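Local coordinates for protein erythromycin dehydratase (Saccharopolyspora erythraea, PDB 3EL6) that probably removes water from a beta-hydroxyacyl chain during assembly of the erythromycin polyketide, as the dehydratase domain of a modular polyketide synthase, at residues D124-A136 and Q146-G158. Sequence-based numbering, arbitrary orientation.
Sequences DESGRRTIDVHAA and QWSQHATGTLAQG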
loop_
_atom_site.group_PDB
_atom_site.type_symbol
_atom_site.label_atom_id
_atom_site.label_comp_id
_atom_site.label_asym_id
_atom_site.label_seq_id
_atom_site.Cartn_x
_atom_site.Cartn_y
_atom_site.Cartn_z
ATOM N N ASP A 124 -1.100 -16.082 -5.001
ATOM C CA ASP A 124 -0.786 -17.428 -4.572
ATOM C C ASP A 124 -0.222 -18.172 -5.808
ATOM O O ASP A 124 -0.045 -17.570 -6.894
ATOM C CB ASP A 124 -1.984 -18.129 -3.925
ATOM C CG ASP A 124 -3.136 -18.412 -4.900
ATOM O OD1 ASP A 124 -2.981 -18.300 -6.129
ATOM O OD2 ASP A 124 -4.237 -18.801 -4.422
ATOM N N GLU A 125 0.110 -19.451 -5.645
ATOM C CA GLU A 125 0.754 -20.196 -6.760
ATOM C C GLU A 125 -0.152 -20.230 -8.009
ATOM O O GLU A 125 0.347 -20.160 -9.140
ATOM C CB GLU A 125 1.129 -21.601 -6.282
ATOM C CG GLU A 125 1.473 -22.548 -7.402
ATOM C CD GLU A 125 0.206 -23.204 -7.995
ATOM O OE1 GLU A 125 -0.767 -23.420 -7.217
ATOM O OE2 GLU A 125 0.184 -23.464 -9.222
ATOM N N SER A 126 -1.471 -20.258 -7.795
ATOM C CA SER A 126 -2.438 -20.221 -8.890
ATOM C C SER A 126 -2.629 -18.807 -9.555
ATOM O O SER A 126 -3.319 -18.681 -10.589
ATOM C CB SER A 126 -3.785 -20.774 -8.376
ATOM O OG SER A 126 -4.383 -19.763 -7.554
ATOM N N GLY A 127 -2.003 -17.766 -8.989
ATOM C CA GLY A 127 -2.073 -16.447 -9.541
ATOM C C GLY A 127 -3.246 -15.619 -8.945
ATOM O O GLY A 127 -3.377 -14.465 -9.302
ATOM N N ARG A 128 -4.033 -16.207 -8.033
ATOM C CA ARG A 128 -5.131 -15.498 -7.354
ATOM C C ARG A 128 -4.578 -14.596 -6.249
ATOM O O ARG A 128 -3.451 -14.832 -5.740
ATOM C CB ARG A 128 -6.137 -16.503 -6.756
ATOM C CG ARG A 128 -6.841 -17.282 -7.898
ATOM C CD ARG A 128 -7.785 -18.274 -7.325
ATOM N NE ARG A 128 -7.005 -19.166 -6.506
ATOM C CZ ARG A 128 -7.385 -20.386 -6.169
ATOM N NH1 ARG A 128 -8.570 -20.842 -6.598
ATOM N NH2 ARG A 128 -6.576 -21.144 -5.410
ATOM N N ARG A 129 -5.348 -13.562 -5.886
ATOM C CA ARG A 129 -4.930 -12.706 -4.795
ATOM C C ARG A 129 -6.055 -12.501 -3.784
ATOM O O ARG A 129 -7.247 -12.503 -4.154
ATOM C CB ARG A 129 -4.504 -11.323 -5.309
ATOM C CG ARG A 129 -3.421 -11.310 -6.372
ATOM C CD ARG A 129 -3.126 -9.869 -6.858
ATOM N NE ARG A 129 -2.162 -9.863 -7.937
ATOM C CZ ARG A 129 -0.847 -9.707 -7.747
ATOM N NH1 ARG A 129 -0.331 -9.502 -6.520
ATOM N NH2 ARG A 129 -0.023 -9.748 -8.775
ATOM N N THR A 130 -5.686 -12.297 -2.516
ATOM C CA THR A 130 -6.650 -11.918 -1.502
ATOM C C THR A 130 -6.953 -10.443 -1.567
ATOM O O THR A 130 -6.060 -9.597 -1.775
ATOM C CB THR A 130 -6.146 -12.327 -0.088
ATOM O OG1 THR A 130 -6.038 -13.756 -0.034
ATOM C CG2 THR A 130 -7.129 -11.815 0.976
ATOM N N ILE A 131 -8.216 -10.091 -1.355
ATOM C CA ILE A 131 -8.542 -8.690 -1.219
ATOM C C ILE A 131 -9.264 -8.505 0.147
ATOM O O ILE A 131 -10.123 -9.294 0.538
ATOM C CB ILE A 131 -9.476 -8.197 -2.401
ATOM C CG1 ILE A 131 -9.886 -6.731 -2.210
ATOM C CG2 ILE A 131 -10.676 -9.147 -2.511
ATOM C CD1 ILE A 131 -10.380 -6.057 -3.504
ATOM N N ASP A 132 -8.867 -7.483 0.870
ATOM C CA ASP A 132 -9.500 -7.151 2.154
ATOM C C ASP A 132 -10.146 -5.810 2.046
ATOM O O ASP A 132 -9.614 -4.885 1.402
ATOM C CB ASP A 132 -8.456 -7.134 3.286
ATOM C CG ASP A 132 -7.940 -8.522 3.611
ATOM O OD1 ASP A 132 -8.753 -9.482 3.772
ATOM O OD2 ASP A 132 -6.700 -8.687 3.657
ATOM N N VAL A 133 -11.298 -5.638 2.696
ATOM C CA VAL A 133 -11.900 -4.329 2.639
ATOM C C VAL A 133 -12.148 -3.809 4.044
ATOM O O VAL A 133 -12.806 -4.486 4.823
ATOM C CB VAL A 133 -13.263 -4.352 1.854
ATOM C CG1 VAL A 133 -13.780 -2.909 1.687
ATOM C CG2 VAL A 133 -13.044 -5.076 0.483
ATOM N N HIS A 134 -11.658 -2.617 4.327
ATOM C CA HIS A 134 -11.799 -1.991 5.652
ATOM C C HIS A 134 -12.522 -0.675 5.513
ATOM O O HIS A 134 -12.468 0.007 4.468
ATOM C CB HIS A 134 -10.426 -1.761 6.345
ATOM C CG HIS A 134 -9.752 -3.029 6.821
ATOM N ND1 HIS A 134 -9.105 -3.892 5.965
ATOM C CD2 HIS A 134 -9.600 -3.558 8.063
ATOM C CE1 HIS A 134 -8.632 -4.922 6.647
ATOM N NE2 HIS A 134 -8.925 -4.744 7.924
ATOM N N ALA A 135 -13.150 -0.254 6.607
ATOM C CA ALA A 135 -13.745 1.059 6.643
ATOM C C ALA A 135 -13.509 1.722 7.993
ATOM O O ALA A 135 -13.275 1.009 8.984
ATOM C CB ALA A 135 -15.266 0.904 6.444
ATOM N N ALA A 136 -13.658 3.041 8.052
ATOM C CA ALA A 136 -13.507 3.742 9.348
ATOM C C ALA A 136 -14.399 4.962 9.348
ATOM O O ALA A 136 -14.697 5.493 8.285
ATOM C CB ALA A 136 -12.108 4.187 9.506
ATOM N N GLN A 146 -9.897 4.675 12.568
ATOM C CA GLN A 146 -10.182 3.477 13.333
ATOM C C GLN A 146 -10.714 2.366 12.447
ATOM O O GLN A 146 -11.894 2.014 12.507
ATOM C CB GLN A 146 -11.156 3.818 14.458
ATOM C CG GLN A 146 -10.498 4.869 15.405
ATOM C CD GLN A 146 -11.366 5.278 16.621
ATOM O OE1 GLN A 146 -12.400 4.677 16.933
ATOM N NE2 GLN A 146 -10.893 6.274 17.337
ATOM N N TRP A 147 -9.841 1.788 11.628
ATOM C CA TRP A 147 -10.246 0.760 10.669
ATOM C C TRP A 147 -10.890 -0.439 11.295
ATOM O O TRP A 147 -10.431 -0.910 12.338
ATOM C CB TRP A 147 -9.027 0.301 9.864
ATOM C CG TRP A 147 -8.334 1.434 9.111
ATOM C CD1 TRP A 147 -7.075 1.958 9.322
ATOM C CD2 TRP A 147 -8.857 2.089 7.965
ATOM N NE1 TRP A 147 -6.795 2.930 8.360
ATOM C CE2 TRP A 147 -7.899 3.047 7.542
ATOM C CE3 TRP A 147 -10.067 1.961 7.260
ATOM C CZ2 TRP A 147 -8.110 3.881 6.424
ATOM C CZ3 TRP A 147 -10.292 2.802 6.198
ATOM C CH2 TRP A 147 -9.321 3.728 5.763
ATOM N N SER A 148 -11.954 -0.937 10.660
ATOM C CA SER A 148 -12.559 -2.199 10.997
ATOM C C SER A 148 -12.717 -2.972 9.687
ATOM O O SER A 148 -12.996 -2.370 8.669
ATOM C CB SER A 148 -13.977 -1.992 11.551
ATOM O OG SER A 148 -14.366 -3.187 12.215
ATOM N N GLN A 149 -12.607 -4.286 9.742
ATOM C CA GLN A 149 -12.716 -5.100 8.523
ATOM C C GLN A 149 -14.177 -5.357 8.169
ATOM O O GLN A 149 -14.940 -5.767 9.051
ATOM C CB GLN A 149 -12.031 -6.442 8.684
ATOM C CG GLN A 149 -12.053 -7.210 7.371
ATOM C CD GLN A 149 -11.240 -8.432 7.418
ATOM O OE1 GLN A 149 -11.741 -9.534 7.198
ATOM N NE2 GLN A 149 -9.957 -8.264 7.664
ATOM N N HIS A 150 -14.587 -5.092 6.924
ATOM C CA HIS A 150 -15.993 -5.337 6.550
ATOM C C HIS A 150 -16.172 -6.460 5.527
ATOM O O HIS A 150 -17.261 -7.065 5.460
ATOM C CB HIS A 150 -16.673 -4.067 6.045
ATOM C CG HIS A 150 -17.010 -3.131 7.164
ATOM N ND1 HIS A 150 -18.200 -3.202 7.856
ATOM C CD2 HIS A 150 -16.281 -2.150 7.751
ATOM C CE1 HIS A 150 -18.189 -2.298 8.831
ATOM N NE2 HIS A 150 -17.037 -1.646 8.787
ATOM N N ALA A 151 -15.121 -6.750 4.751
ATOM C CA ALA A 151 -15.238 -7.839 3.756
ATOM C C ALA A 151 -13.862 -8.414 3.464
ATOM O O ALA A 151 -12.866 -7.720 3.617
ATOM C CB ALA A 151 -15.838 -7.321 2.479
ATOM N N THR A 152 -13.848 -9.628 2.929
ATOM C CA THR A 152 -12.623 -10.225 2.449
ATOM C C THR A 152 -12.976 -11.215 1.353
ATOM O O THR A 152 -14.070 -11.812 1.359
ATOM C CB THR A 152 -11.861 -10.963 3.582
ATOM O OG1 THR A 152 -10.575 -11.365 3.087
ATOM C CG2 THR A 152 -12.624 -12.197 4.022
ATOM N N GLY A 153 -12.084 -11.381 0.400
ATOM C CA GLY A 153 -12.372 -12.304 -0.700
ATOM C C GLY A 153 -11.129 -12.598 -1.514
ATOM O O GLY A 153 -9.989 -12.399 -1.032
ATOM N N THR A 154 -11.351 -13.018 -2.754
ATOM C CA THR A 154 -10.301 -13.504 -3.630
ATOM C C THR A 154 -10.572 -13.016 -5.040
ATOM O O THR A 154 -11.726 -13.087 -5.504
ATOM C CB THR A 154 -10.304 -15.074 -3.590
ATOM O OG1 THR A 154 -10.040 -15.509 -2.242
ATOM C CG2 THR A 154 -9.255 -15.677 -4.568
ATOM N N LEU A 155 -9.541 -12.486 -5.706
ATOM C CA LEU A 155 -9.623 -12.005 -7.067
ATOM C C LEU A 155 -8.983 -13.064 -7.931
ATOM O O LEU A 155 -7.933 -13.666 -7.545
ATOM C CB LEU A 155 -8.788 -10.705 -7.252
ATOM C CG LEU A 155 -9.365 -9.527 -6.373
ATOM C CD1 LEU A 155 -8.368 -8.385 -6.559
ATOM C CD2 LEU A 155 -10.785 -9.179 -6.950
ATOM N N ALA A 156 -9.535 -13.278 -9.113
ATOM C CA ALA A 156 -8.962 -14.318 -10.006
ATOM C C ALA A 156 -9.057 -13.871 -11.446
ATOM O O ALA A 156 -9.561 -12.796 -11.777
ATOM C CB ALA A 156 -9.748 -15.597 -9.862
ATOM N N GLN A 157 -8.676 -14.782 -12.332
ATOM C CA GLN A 157 -8.542 -14.469 -13.749
ATOM C C GLN A 157 -9.908 -14.427 -14.504
ATOM O O GLN A 157 -10.832 -15.141 -14.156
ATOM C CB GLN A 157 -7.669 -15.556 -14.429
ATOM C CG GLN A 157 -6.238 -15.639 -13.763
ATOM C CD GLN A 157 -6.079 -16.537 -12.565
ATOM O OE1 GLN A 157 -7.037 -17.064 -11.986
ATOM N NE2 GLN A 157 -4.795 -16.749 -12.168
ATOM N N GLY A 158 -9.935 -13.602 -15.541
ATOM C CA GLY A 158 -11.111 -13.353 -16.368
ATOM C C GLY A 158 -11.490 -14.620 -17.119
ATOM O O GLY A 158 -10.619 -15.512 -17.419
HETATM O O HOH W 1 -8.376 -15.194 -0.246
#
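Strands 129-136 and 148-156 pair as an antiparallel beta hairpin, between strands 114-123 and 97-103, with Arg-129 joined to Leu-155 and Ile-131 to Gly-153 by backbone hydrogen bonds in both directions. The pairing slips by one residue at a classic beta bulge, where Val-133 O accepts from His-150 N at 2.8 Å and from Ala-151 N at 3.2 Å. On the inner face, Ile-131 CG2 lies 4.1 Å from Leu-155 CG, and Val-133 packs on Ala-151; helix 79-93 covers Ile-131 and Leu-155. The other face is polar. There Thr-152 OG1, anti to its own N (chi1 -172°), donates to Asp-132 OD1 at 2.7 Å, while a water links Thr-130 OG1 to Thr-154 OG1. Further along, Gln-149 lays CG over a face of the His-134 imidazole, with its amide almost perpendicular to the ring. Ala-136 CB sits off-centre over the Trp-147 six-membered ring; Pro-47 of the second subunit packs against Trp-147. At the other end of the hairpin, beside the turn 124-127, Gln-157 NE2 donates a hydrogen bond to a lone pair of Ser-126 O (2.9 Å). An antiparallel sheet wrapped round a long helix, here 79-93, is characteristic of the hotdog fold, which this dehydratase carries in double form.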